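Local coordinates for protein NAD nucleotidase (Haemophilus influenzae, PDB 3ZTV) that degrades NAD to adenosine and nicotinamide riboside as a periplasmic pyrophosphatase and 5'-nucleotidase of broad substrate range, with two zinc ions in its phosphoesterase domain, at residues I18-S23 with D226-Y231; K240-Y245 with E263-S268; D70-T75 with S84-V89; E207-I212 with D220-G225. All coordinates share one frame; numbering follows the deposited sequence.

Contact 1: residues I18-S23 with D226-Y231; sequences INDHHS and DSHYLY. With ZN (zinc ion), chain C; ZN (zinc ion), chain B.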
loop_
_atom_site.group_PDB
_atom_site.type_symbol
_atom_site.label_atom_id
_atom_site.label_comp_id
_atom_site.label_asym_id
_atom_site.label_seq_id
_atom_site.Cartn_x
_atom_site.Cartn_y
_atom_site.Cartn_z
ATOM N N ILE A 18 -27.030 8.928 -6.307
ATOM C CA ILE A 18 -26.530 10.306 -6.375
ATOM C C ILE A 18 -25.166 10.392 -5.682
ATOM O O ILE A 18 -24.739 9.441 -4.991
ATOM C CB ILE A 18 -27.493 11.355 -5.731
ATOM C CG1 ILE A 18 -27.495 11.308 -4.196
ATOM C CG2 ILE A 18 -28.904 11.198 -6.260
ATOM C CD1 ILE A 18 -28.158 12.547 -3.557
ATOM N N ASN A 19 -24.490 11.533 -5.817
ATOM C CA ASN A 19 -23.202 11.732 -5.154
ATOM C C ASN A 19 -22.921 13.218 -5.050
ATOM O O ASN A 19 -23.409 14.011 -5.859
ATOM C CB ASN A 19 -22.068 11.069 -5.942
ATOM C CG ASN A 19 -21.942 11.633 -7.347
ATOM O OD1 ASN A 19 -21.127 12.533 -7.617
ATOM N ND2 ASN A 19 -22.752 11.116 -8.253
ATOM N N ASP A 20 -22.144 13.604 -4.039
ATOM C CA ASP A 20 -21.581 14.953 -3.976
ATOM C C ASP A 20 -22.657 16.042 -3.991
ATOM O O ASP A 20 -22.543 17.065 -4.682
ATOM C CB ASP A 20 -20.575 15.173 -5.109
ATOM C CG ASP A 20 -19.340 14.302 -4.958
ATOM O OD1 ASP A 20 -18.388 14.703 -4.240
ATOM O OD2 ASP A 20 -19.313 13.201 -5.546
ATOM N N HIS A 21 -23.718 15.830 -3.231
ATOM C CA HIS A 21 -24.729 16.884 -3.162
ATOM C C HIS A 21 -24.262 18.140 -2.408
ATOM O O HIS A 21 -24.784 19.227 -2.662
ATOM C CB HIS A 21 -26.130 16.372 -2.735
ATOM C CG HIS A 21 -26.383 16.318 -1.258
ATOM N ND1 HIS A 21 -26.204 15.170 -0.511
ATOM C CD2 HIS A 21 -26.901 17.243 -0.411
ATOM C CE1 HIS A 21 -26.557 15.407 0.741
ATOM N NE2 HIS A 21 -26.993 16.653 0.824
ATOM N N HIS A 22 -23.262 17.996 -1.543
ATOM C CA HIS A 22 -22.589 19.158 -0.935
ATOM C C HIS A 22 -23.570 20.178 -0.336
ATOM O O HIS A 22 -23.433 21.388 -0.538
ATOM C CB HIS A 22 -21.676 19.828 -1.959
ATOM C CG HIS A 22 -20.370 19.116 -2.167
ATOM N ND1 HIS A 22 -19.318 19.201 -1.281
ATOM C CD2 HIS A 22 -19.932 18.341 -3.190
ATOM C CE1 HIS A 22 -18.302 18.483 -1.729
ATOM N NE2 HIS A 22 -18.642 17.965 -2.899
ATOM N N SER A 23 -24.579 19.670 0.357
ATOM C CA SER A 23 -25.536 20.520 1.058
ATOM C C SER A 23 -26.387 21.403 0.148
ATOM O O SER A 23 -26.966 22.398 0.614
ATOM C CB SER A 23 -24.834 21.354 2.147
ATOM O OG SER A 23 -24.211 20.512 3.103
ATOM N N ASP A 226 -16.780 11.965 -5.904
ATOM C CA ASP A 226 -15.594 12.827 -5.717
ATOM C C ASP A 226 -15.194 13.691 -6.894
ATOM O O ASP A 226 -14.748 14.824 -6.690
ATOM C CB ASP A 226 -14.352 12.110 -5.158
ATOM C CG ASP A 226 -13.273 13.100 -4.696
ATOM O OD1 ASP A 226 -13.512 13.882 -3.755
ATOM O OD2 ASP A 226 -12.161 13.118 -5.276
ATOM N N SER A 227 -15.308 13.155 -8.106
ATOM C CA SER A 227 -14.883 13.879 -9.302
ATOM C C SER A 227 -15.935 14.847 -9.865
ATOM O O SER A 227 -15.588 15.747 -10.629
ATOM C CB SER A 227 -14.406 12.896 -10.390
ATOM O OG SER A 227 -15.138 11.663 -10.392
ATOM N N HIS A 228 -17.202 14.680 -9.476
ATOM C CA HIS A 228 -18.276 15.588 -9.904
ATOM C C HIS A 228 -18.525 15.523 -11.436
ATOM O O HIS A 228 -19.085 16.458 -12.028
ATOM C CB HIS A 228 -17.954 17.048 -9.530
ATOM C CG HIS A 228 -18.018 17.393 -8.060
ATOM N ND1 HIS A 228 -17.817 16.510 -7.019
ATOM C CD2 HIS A 228 -18.224 18.599 -7.484
ATOM C CE1 HIS A 228 -17.916 17.166 -5.871
ATOM N NE2 HIS A 228 -18.172 18.432 -6.129
ATOM N N TYR A 229 -18.128 14.435 -12.087
ATOM C CA TYR A 229 -18.307 14.313 -13.538
ATOM C C TYR A 229 -19.731 13.956 -13.924
ATOM O O TYR A 229 -20.335 13.029 -13.352
ATOM C CB TYR A 229 -17.397 13.228 -14.113
ATOM C CG TYR A 229 -15.913 13.509 -14.089
ATOM C CD1 TYR A 229 -15.410 14.789 -13.885
ATOM C CD2 TYR A 229 -15.006 12.474 -14.285
ATOM C CE1 TYR A 229 -14.035 15.022 -13.879
ATOM C CE2 TYR A 229 -13.642 12.697 -14.290
ATOM C CZ TYR A 229 -13.162 13.966 -14.077
ATOM O OH TYR A 229 -11.798 14.183 -14.068
ATOM N N LEU A 230 -20.252 14.673 -14.923
ATOM C CA LEU A 230 -21.496 14.267 -15.578
ATOM C C LEU A 230 -21.187 13.114 -16.540
ATOM O O LEU A 230 -20.458 13.291 -17.525
ATOM C CB LEU A 230 -22.135 15.442 -16.342
ATOM C CG LEU A 230 -23.412 15.127 -17.130
ATOM C CD1 LEU A 230 -24.542 14.600 -16.253
ATOM C CD2 LEU A 230 -23.883 16.350 -17.922
ATOM N N TYR A 231 -21.718 11.932 -16.238
ATOM C CA TYR A 231 -21.697 10.815 -17.187
ATOM C C TYR A 231 -23.037 10.929 -17.904
ATOM O O TYR A 231 -24.092 10.929 -17.276
ATOM C CB TYR A 231 -21.581 9.463 -16.465
ATOM C CG TYR A 231 -20.213 9.061 -15.917
ATOM C CD1 TYR A 231 -19.518 9.887 -15.037
ATOM C CD2 TYR A 231 -19.635 7.840 -16.263
ATOM C CE1 TYR A 231 -18.296 9.509 -14.508
ATOM C CE2 TYR A 231 -18.413 7.449 -15.732
ATOM C CZ TYR A 231 -17.748 8.292 -14.866
ATOM O OH TYR A 231 -16.536 7.883 -14.345
HETATM ZN ZN ZN C . -17.508 16.453 -3.843
HETATM ZN ZN ZN B . -15.255 14.473 -2.644
HETATM O O HOH W 1 -15.500 15.984 -3.942
#
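Asp20 and Asp226 meet directly at the two-zinc site. The backbone N of Asp226 donates to Asp20 OD2 over 2.8 Å, nearly straight at 173°, arriving on the syn side of the carboxylate and slightly out of its plane. That grip leaves Asp20 OD1 aimed at one zinc ion, which it binds at 2.0 Å. His22 reaches the same metal with NE2, 2.1 Å away. The ring of His228 also lies beside this zinc, rim to rim with the His22 ring, though its modelled orientation is doubtful. Asp226, with CG anti to its backbone N (chi1 -167°), sends OD1 the other way, to the second zinc at 2.1 Å. A water joins the two metals and donates to Asp226 O.

One shell out, Lys163 forms a salt bridge with Asp226 OD2, and Thr73 O accepts from His22 ND1, fixing the rotation of that ring. Asp70 is a further zinc ligand, and Asn102 also binds the second ion.

The residues sit in loops at the ends of strands 11-18 and 221-224, one from each of two sheets. Glu263 of strand 258-263 touches Asp20, while helix 46-59 packs on Ile18.

Contact 2: residues K240-Y245 with E263-S268; sequences KLPVIY and EGWAYS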
loop_
_atom_site.group_PDB
_atom_site.type_symbol
_atom_site.label_atom_id
_atom_site.label_comp_id
_atom_site.label_asym_id
_atom_site.label_seq_id
_atom_site.Cartn_x
_atom_site.Cartn_y
_atom_site.Cartn_z
ATOM N N LYS A 240 -25.622 20.701 -24.620
ATOM C CA LYS A 240 -24.333 21.289 -24.271
ATOM C C LYS A 240 -24.072 21.286 -22.759
ATOM O O LYS A 240 -23.388 22.161 -22.215
ATOM C CB LYS A 240 -24.180 22.681 -24.895
ATOM C CG LYS A 240 -24.243 22.640 -26.417
ATOM C CD LYS A 240 -23.712 23.916 -27.054
ATOM C CE LYS A 240 -23.862 23.864 -28.570
ATOM N NZ LYS A 240 -23.298 25.070 -29.238
ATOM N N LEU A 241 -24.625 20.282 -22.086
ATOM C CA LEU A 241 -24.235 19.973 -20.716
ATOM C C LEU A 241 -22.802 19.429 -20.709
ATOM O O LEU A 241 -22.324 18.923 -21.724
ATOM C CB LEU A 241 -25.218 18.972 -20.106
ATOM C CG LEU A 241 -26.598 19.568 -19.808
ATOM C CD1 LEU A 241 -27.654 18.481 -19.666
ATOM C CD2 LEU A 241 -26.570 20.484 -18.582
ATOM N N PRO A 242 -22.106 19.539 -19.567
ATOM C CA PRO A 242 -20.680 19.186 -19.524
ATOM C C PRO A 242 -20.429 17.678 -19.374
ATOM O O PRO A 242 -19.851 17.190 -18.384
ATOM C CB PRO A 242 -20.169 19.974 -18.316
ATOM C CG PRO A 242 -21.352 20.061 -17.418
ATOM C CD PRO A 242 -22.548 20.211 -18.332
ATOM N N VAL A 243 -20.850 16.937 -20.389
ATOM C CA VAL A 243 -20.723 15.485 -20.381
ATOM C C VAL A 243 -19.264 15.071 -20.530
ATOM O O VAL A 243 -18.593 15.465 -21.488
ATOM C CB VAL A 243 -21.557 14.855 -21.502
ATOM C CG1 VAL A 243 -21.340 13.349 -21.527
ATOM C CG2 VAL A 243 -23.027 15.188 -21.314
ATOM N N ILE A 244 -18.774 14.275 -19.584
ATOM C CA ILE A 244 -17.380 13.847 -19.587
ATOM C C ILE A 244 -17.221 12.446 -20.182
ATOM O O ILE A 244 -16.318 12.200 -20.977
ATOM C CB ILE A 244 -16.777 13.877 -18.164
ATOM C CG1 ILE A 244 -16.960 15.257 -17.529
ATOM C CG2 ILE A 244 -15.296 13.497 -18.189
ATOM C CD1 ILE A 244 -16.363 16.405 -18.336
ATOM N N TYR A 245 -18.109 11.539 -19.787
ATOM C CA TYR A 245 -18.077 10.146 -20.211
ATOM C C TYR A 245 -19.489 9.681 -20.510
ATOM O O TYR A 245 -20.453 10.294 -20.050
ATOM C CB TYR A 245 -17.539 9.276 -19.079
ATOM C CG TYR A 245 -16.086 9.477 -18.734
ATOM C CD1 TYR A 245 -15.095 9.301 -19.691
ATOM C CD2 TYR A 245 -15.696 9.783 -17.436
ATOM C CE1 TYR A 245 -13.760 9.457 -19.375
ATOM C CE2 TYR A 245 -14.357 9.940 -17.107
ATOM C CZ TYR A 245 -13.396 9.778 -18.075
ATOM O OH TYR A 245 -12.065 9.932 -17.742
ATOM N N GLU A 263 -20.708 7.900 -12.446
ATOM C CA GLU A 263 -20.938 8.966 -11.469
ATOM C C GLU A 263 -22.214 9.711 -11.874
ATOM O O GLU A 263 -22.718 9.536 -13.004
ATOM C CB GLU A 263 -19.740 9.919 -11.446
ATOM C CG GLU A 263 -19.691 10.872 -10.264
ATOM C CD GLU A 263 -18.344 11.544 -10.095
ATOM O OE1 GLU A 263 -17.580 11.661 -11.069
ATOM O OE2 GLU A 263 -18.033 11.965 -8.966
ATOM N N GLY A 264 -22.725 10.542 -10.961
ATOM C CA GLY A 264 -23.963 11.282 -11.166
ATOM C C GLY A 264 -23.799 12.790 -11.026
ATOM O O GLY A 264 -24.589 13.464 -10.351
ATOM N N TRP A 265 -22.782 13.332 -11.687
ATOM C CA TRP A 265 -22.536 14.778 -11.671
ATOM C C TRP A 265 -22.323 15.248 -10.224
ATOM O O TRP A 265 -21.500 14.656 -9.516
ATOM C CB TRP A 265 -23.667 15.530 -12.398
ATOM C CG TRP A 265 -23.256 16.843 -13.028
ATOM C CD1 TRP A 265 -22.002 17.380 -13.070
ATOM C CD2 TRP A 265 -24.110 17.760 -13.726
ATOM N NE1 TRP A 265 -22.026 18.584 -13.743
ATOM C CE2 TRP A 265 -23.308 18.836 -14.157
ATOM C CE3 TRP A 265 -25.476 17.771 -14.032
ATOM C CZ2 TRP A 265 -23.832 19.924 -14.867
ATOM C CZ3 TRP A 265 -25.992 18.842 -14.732
ATOM C CH2 TRP A 265 -25.173 19.911 -15.135
ATOM N N ALA A 266 -23.027 16.287 -9.771
ATOM C CA ALA A 266 -22.926 16.757 -8.390
ATOM C C ALA A 266 -24.073 17.708 -8.071
ATOM O O ALA A 266 -24.908 18.003 -8.931
ATOM C CB ALA A 266 -21.578 17.447 -8.157
ATOM N N TYR A 267 -24.098 18.177 -6.822
ATOM C CA TYR A 267 -24.967 19.284 -6.382
ATOM C C TYR A 267 -26.458 19.014 -6.617
ATOM O O TYR A 267 -27.202 19.890 -7.087
ATOM C CB TYR A 267 -24.541 20.622 -7.011
ATOM C CG TYR A 267 -23.122 21.070 -6.705
ATOM C CD1 TYR A 267 -22.376 20.488 -5.685
ATOM C CD2 TYR A 267 -22.534 22.094 -7.435
ATOM C CE1 TYR A 267 -21.071 20.905 -5.414
ATOM C CE2 TYR A 267 -21.244 22.526 -7.163
ATOM C CZ TYR A 267 -20.516 21.922 -6.150
ATOM O OH TYR A 267 -19.226 22.332 -5.874
ATOM N N SER A 268 -26.879 17.802 -6.264
ATOM C CA SER A 268 -28.263 17.323 -6.366
ATOM C C SER A 268 -28.889 17.427 -7.763
ATOM O O SER A 268 -30.106 17.481 -7.881
ATOM C CB SER A 268 -29.176 17.911 -5.261
ATOM O OG SER A 268 -29.246 19.326 -5.286
#
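Trp265 lies across Leu241 and Pro242, its indole crossing both side chains at about a right angle. The six-membered half of the indole does nearly all the touching. Pro242 meets it with two ring carbons: CG comes within 3.6 Å of Trp265 CZ2, and CD is 3.7 Å from the same atom. The approach is oblique to the indole plane. Next to the proline, Leu241 offers a single methyl, CD2, which lies 3.8 Å from Trp265 CH2.

The torsions explain the reach. Trp265 carries CG roughly anti to its backbone N (chi1 -152°), which swings the far end of the indole across to residues 240-245. In that segment an inverse gamma turn centred on Pro242, closed by a 2.8 Å bond from Val243 N to Leu241 O, bends the chain, with Leu241 and Pro242 both pointing toward the indole.

Leu230 of strand 230-232 touches both Leu241 and Trp265, and the backbone of Trp265 is hydrogen-bonded to that of Tyr229, so the same chain segment supports both halves. A glycerol, probably from the crystallisation liquor, rests near the indole. Across the two segments there is no hydrogen bond and no charge pair; the contact depends on dispersion and on shedding water from carbon, in a place that is only partly buried.

Contact 3: residues D70-T75 with S84-V89; sequences DAITGT and SADAAV. With ZN (zinc ion), chain C; ZN (zinc ion), chain B.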
loop_
_atom_site.group_PDB
_atom_site.type_symbol
_atom_site.label_atom_id
_atom_site.label_comp_id
_atom_site.label_asym_id
_atom_site.label_seq_id
_atom_site.Cartn_x
_atom_site.Cartn_y
_atom_site.Cartn_z
ATOM N N ASP A 70 -19.765 12.832 0.154
ATOM C CA ASP A 70 -19.832 14.302 0.182
ATOM C C ASP A 70 -21.290 14.788 0.205
ATOM O O ASP A 70 -21.749 15.577 -0.648
ATOM C CB ASP A 70 -19.090 14.944 -0.988
ATOM C CG ASP A 70 -17.578 15.017 -0.791
ATOM O OD1 ASP A 70 -17.046 14.626 0.277
ATOM O OD2 ASP A 70 -16.928 15.489 -1.748
ATOM N N ALA A 71 -22.007 14.302 1.206
ATOM C CA ALA A 71 -23.306 14.831 1.552
ATOM C C ALA A 71 -23.171 16.261 2.055
ATOM O O ALA A 71 -24.028 17.094 1.769
ATOM C CB ALA A 71 -23.949 13.958 2.612
ATOM N N ILE A 72 -22.099 16.544 2.800
ATOM C CA ILE A 72 -21.991 17.821 3.515
ATOM C C ILE A 72 -20.927 18.777 2.991
ATOM O O ILE A 72 -19.937 18.351 2.385
ATOM C CB ILE A 72 -21.778 17.613 5.038
ATOM C CG1 ILE A 72 -20.518 16.786 5.327
ATOM C CG2 ILE A 72 -23.024 16.999 5.663
ATOM C CD1 ILE A 72 -20.101 16.857 6.792
ATOM N N THR A 73 -21.175 20.066 3.250
ATOM C CA THR A 73 -20.319 21.227 2.960
ATOM C C THR A 73 -20.546 21.742 1.556
ATOM O O THR A 73 -20.575 20.969 0.593
ATOM C CB THR A 73 -18.792 21.033 3.235
ATOM O OG1 THR A 73 -18.166 20.340 2.144
ATOM C CG2 THR A 73 -18.546 20.314 4.550
ATOM N N GLY A 74 -20.735 23.053 1.446
ATOM C CA GLY A 74 -20.884 23.710 0.163
ATOM C C GLY A 74 -21.891 24.848 0.169
ATOM O O GLY A 74 -21.877 25.667 -0.746
ATOM N N THR A 75 -22.768 24.879 1.174
ATOM C CA THR A 75 -23.761 25.952 1.316
ATOM C C THR A 75 -24.024 26.203 2.798
ATOM O O THR A 75 -23.575 25.443 3.661
ATOM C CB THR A 75 -25.122 25.585 0.693
ATOM O OG1 THR A 75 -25.806 24.701 1.583
ATOM C CG2 THR A 75 -24.971 24.945 -0.699
ATOM N N SER A 84 -27.411 18.532 10.180
ATOM C CA SER A 84 -28.751 18.044 10.511
ATOM C C SER A 84 -29.749 18.206 9.361
ATOM O O SER A 84 -30.653 17.389 9.209
ATOM C CB SER A 84 -29.287 18.695 11.786
ATOM O OG SER A 84 -29.542 20.064 11.584
ATOM N N ALA A 85 -29.605 19.264 8.565
ATOM C CA ALA A 85 -30.486 19.462 7.419
ATOM C C ALA A 85 -30.224 18.402 6.350
ATOM O O ALA A 85 -31.159 17.839 5.773
ATOM C CB ALA A 85 -30.309 20.855 6.844
ATOM N N ASP A 86 -28.947 18.113 6.117
ATOM C CA ASP A 86 -28.564 17.078 5.163
ATOM C C ASP A 86 -29.050 15.718 5.632
ATOM O O ASP A 86 -29.600 14.947 4.847
ATOM C CB ASP A 86 -27.053 17.083 4.944
ATOM C CG ASP A 86 -26.592 18.312 4.201
ATOM O OD1 ASP A 86 -26.975 18.451 3.021
ATOM O OD2 ASP A 86 -25.868 19.142 4.789
ATOM N N ALA A 87 -28.866 15.412 6.915
ATOM C CA ALA A 87 -29.355 14.146 7.450
ATOM C C ALA A 87 -30.863 14.009 7.268
ATOM O O ALA A 87 -31.357 12.932 6.918
ATOM C CB ALA A 87 -28.959 13.978 8.926
ATOM N N ALA A 88 -31.592 15.101 7.494
ATOM C CA ALA A 88 -33.044 15.076 7.402
ATOM C C ALA A 88 -33.527 14.734 5.989
ATOM O O ALA A 88 -34.417 13.894 5.802
ATOM C CB ALA A 88 -33.627 16.412 7.869
ATOM N N VAL A 89 -32.956 15.395 4.992
ATOM C CA VAL A 89 -33.397 15.139 3.618
ATOM C C VAL A 89 -32.916 13.776 3.105
ATOM O O VAL A 89 -33.625 13.104 2.344
ATOM C CB VAL A 89 -33.068 16.295 2.640
ATOM C CG1 VAL A 89 -33.749 17.606 3.100
ATOM C CG2 VAL A 89 -31.566 16.488 2.489
HETATM ZN ZN ZN C . -17.508 16.453 -3.843
HETATM ZN ZN ZN B . -15.255 14.473 -2.644
HETATM O O HOH W 1 -15.500 15.984 -3.942
#
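Asp86, in the first turn of helix 84-93, points its carboxylate at Ala71 and Ile72 in the loop that follows strand 63-67. Its CG lies beside the backbone N, anti to the carbonyl carbon (chi1 -69°), which turns the carboxylate to the loop. The packing contact is made by Ile72, whose CG2 methyl is 3.7 Å from Asp86 OD2; the rest of the side chain leads away from the helix, and Ile72 also touches Phe78. Asp86 OD1 lies 3.5 Å from Ala71 O, an unfavourable approach of two acceptors without a bond.

Hydrogen bonding comes from a third piece of chain. Ser23 OG binds Asp86 OD2 and His21 NE2 binds OD1, giving each carboxylate oxygen a partner and fixing its rotation. Ser23 is also tied to the 70-75 loop: its O is bonded to Thr75 OG1, and its backbone to that of Ala71. Within the loop, Thr73 OG1 donates to Ile72 O at 2.7 Å, in the carbonyl plane and on a lone pair. Thr75 is the N-cap of the helix beginning just after it.

Metal coordination occupies the far end of the loop. Asp70 OD2 bridges the two zinc ions, 2.1 Å from one and 2.4 Å from the other, while OD1 accepts from His103 N.

Asp86 therefore acts in an outer shell, bound to His21 and Ser23 of the loop that carries the zinc ligands Asp20 and His22, and not to metal. With its oxygens so near a carbonyl, the buried carboxylate probably relies on those bonds to be tolerated where it is.

Contact 4: residues E207-I212 with D220-G225; sequences EKNIEI and DVIVTG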
loop_
_atom_site.group_PDB
_atom_site.type_symbol
_atom_site.label_atom_id
_atom_site.label_comp_id
_atom_site.label_asym_id
_atom_site.label_seq_id
_atom_site.Cartn_x
_atom_site.Cartn_y
_atom_site.Cartn_z
ATOM N N GLU A 207 -10.968 8.714 -11.609
ATOM C CA GLU A 207 -9.671 8.238 -12.072
ATOM C C GLU A 207 -9.276 6.968 -11.329
ATOM O O GLU A 207 -8.898 5.967 -11.945
ATOM C CB GLU A 207 -8.596 9.318 -11.909
ATOM C CG GLU A 207 -7.212 8.893 -12.397
ATOM C CD GLU A 207 -6.156 9.966 -12.191
ATOM O OE1 GLU A 207 -6.031 10.482 -11.057
ATOM O OE2 GLU A 207 -5.447 10.287 -13.170
ATOM N N LYS A 208 -9.375 6.996 -10.003
ATOM C CA LYS A 208 -8.989 5.849 -9.190
ATOM C C LYS A 208 -9.958 4.685 -9.387
ATOM O O LYS A 208 -9.536 3.531 -9.440
ATOM C CB LYS A 208 -8.879 6.243 -7.711
ATOM C CG LYS A 208 -8.551 5.080 -6.781
ATOM C CD LYS A 208 -7.169 4.470 -7.027
ATOM C CE LYS A 208 -6.062 5.468 -6.790
ATOM N NZ LYS A 208 -4.724 4.807 -6.865
ATOM N N ASN A 209 -11.249 4.970 -9.525
ATOM C CA ASN A 209 -12.233 3.912 -9.762
ATOM C C ASN A 209 -12.048 3.216 -11.124
ATOM O O ASN A 209 -12.276 2.004 -11.243
ATOM C CB ASN A 209 -13.669 4.430 -9.608
ATOM C CG ASN A 209 -14.038 4.700 -8.165
ATOM O OD1 ASN A 209 -13.342 4.253 -7.241
ATOM N ND2 ASN A 209 -15.150 5.401 -7.965
ATOM N N ILE A 210 -11.650 3.977 -12.145
ATOM C CA ILE A 210 -11.303 3.401 -13.446
ATOM C C ILE A 210 -10.064 2.505 -13.318
ATOM O O ILE A 210 -10.002 1.422 -13.920
ATOM C CB ILE A 210 -11.116 4.527 -14.488
ATOM C CG1 ILE A 210 -12.479 5.141 -14.810
ATOM C CG2 ILE A 210 -10.453 3.990 -15.755
ATOM C CD1 ILE A 210 -12.412 6.478 -15.544
ATOM N N GLU A 211 -9.080 2.936 -12.537
ATOM C CA GLU A 211 -7.927 2.095 -12.254
ATOM C C GLU A 211 -8.333 0.795 -11.543
ATOM O O GLU A 211 -7.863 -0.295 -11.899
ATOM C CB GLU A 211 -6.895 2.865 -11.422
ATOM C CG GLU A 211 -5.546 2.183 -11.289
ATOM C CD GLU A 211 -4.569 2.956 -10.420
ATOM O OE1 GLU A 211 -4.992 3.907 -9.728
ATOM O OE2 GLU A 211 -3.371 2.604 -10.424
ATOM N N ILE A 212 -9.195 0.898 -10.534
ATOM C CA ILE A 212 -9.680 -0.282 -9.837
ATOM C C ILE A 212 -10.368 -1.254 -10.806
ATOM O O ILE A 212 -10.118 -2.475 -10.767
ATOM C CB ILE A 212 -10.620 0.114 -8.669
ATOM C CG1 ILE A 212 -9.828 0.813 -7.558
ATOM C CG2 ILE A 212 -11.361 -1.093 -8.126
ATOM C CD1 ILE A 212 -10.696 1.441 -6.459
ATOM N N ASP A 220 -18.100 -5.894 -9.810
ATOM C CA ASP A 220 -18.956 -5.773 -10.993
ATOM C C ASP A 220 -19.366 -4.354 -11.378
ATOM O O ASP A 220 -19.415 -4.023 -12.568
ATOM C CB ASP A 220 -20.199 -6.634 -10.792
ATOM C CG ASP A 220 -19.844 -8.102 -10.608
ATOM O OD1 ASP A 220 -19.251 -8.692 -11.529
ATOM O OD2 ASP A 220 -20.125 -8.702 -9.547
ATOM N N VAL A 221 -19.676 -3.530 -10.378
ATOM C CA VAL A 221 -20.141 -2.155 -10.614
ATOM C C VAL A 221 -19.468 -1.234 -9.600
ATOM O O VAL A 221 -19.418 -1.554 -8.400
ATOM C CB VAL A 221 -21.692 -2.022 -10.492
ATOM C CG1 VAL A 221 -22.160 -0.604 -10.826
ATOM C CG2 VAL A 221 -22.388 -3.015 -11.420
ATOM N N ILE A 222 -18.942 -0.111 -10.079
ATOM C CA ILE A 222 -18.347 0.886 -9.184
ATOM C C ILE A 222 -19.103 2.211 -9.293
ATOM O O ILE A 222 -18.969 2.961 -10.273
ATOM C CB ILE A 222 -16.843 1.098 -9.462
ATOM C CG1 ILE A 222 -16.094 -0.245 -9.519
ATOM C CG2 ILE A 222 -16.246 2.045 -8.425
ATOM C CD1 ILE A 222 -14.627 -0.137 -9.891
ATOM N N VAL A 223 -19.893 2.496 -8.266
ATOM C CA VAL A 223 -20.735 3.682 -8.178
ATOM C C VAL A 223 -19.874 4.770 -7.554
ATOM O O VAL A 223 -19.375 4.601 -6.434
ATOM C CB VAL A 223 -21.980 3.394 -7.299
ATOM C CG1 VAL A 223 -22.902 4.622 -7.216
ATOM C CG2 VAL A 223 -22.738 2.162 -7.825
ATOM N N THR A 224 -19.682 5.860 -8.293
ATOM C CA THR A 224 -18.600 6.813 -8.041
ATOM C C THR A 224 -19.028 8.146 -7.423
ATOM O O THR A 224 -20.090 8.699 -7.759
ATOM C CB THR A 224 -17.870 7.103 -9.369
ATOM O OG1 THR A 224 -17.295 5.886 -9.863
ATOM C CG2 THR A 224 -16.783 8.139 -9.231
ATOM N N GLY A 225 -18.163 8.653 -6.547
ATOM C CA GLY A 225 -18.189 10.044 -6.134
ATOM C C GLY A 225 -16.803 10.653 -6.127
ATOM O O GLY A 225 -15.804 9.953 -6.321
#
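A beta-alpha-beta unit, strand 198-203, helix 206-215 and strand 221-224, supplies both halves of this contact in the phosphoesterase domain. Helix segment 207-212 runs back over strand 221-224 almost exactly antiparallel, at 175°, with the axes 9.5 Å apart at their closest. Asn209 and Ile212 point toward the strand; Ile222 and Thr224 point toward the helix.

Ile222 packs against both helix residues. Its CG2 methyl presses against the amide of Asn209, 3.5 Å from CG, while CD1 lies 3.5 Å from Asn209 O as well as 3.8 Å from Ile212 CG2. Leu200 of strand 198-203 touches both isoleucines and extends the apolar layer.

The amide is held at both ends. Asn209 OD1 is hydrogen-bonded to Ser202 OG, on the neighbouring strand of the same unit, so the helix is tied to both strands it connects. On its other branch, ND2 donates to Thr224 OG1 over 2.9 Å, close to the amide plane, with an N-H...O angle of 154°. Thr224 has OG1 anti to its carbonyl carbon (chi1 -62°), which brings the hydroxyl toward the helix; it also makes a weak bond, 3.4 Å long, from OG1 to Ile222 O.

Contacts 1, 3 and 4 are buried; contact 2 is only partly so. Contacts 1 and 3 share the two zinc ions and their bridging water, and are joined through Ser23, which bonds to both Asp86 and Thr75. Their chemistry is accordingly polar, metal coordination in one and a carboxylate held by outside donors in the other. Contact 4 packs helix 206-215 on the sheet whose strand 221-224 leads into Asp226, combining apolar packing with one hydrogen bond from an asparagine side chain. Contact 2, the wholly apolar one, joins contact 1 through Glu263, bonded to Ser227, and through a backbone bond between Leu230 and Ile244. Contacts 3 and 4 do not touch.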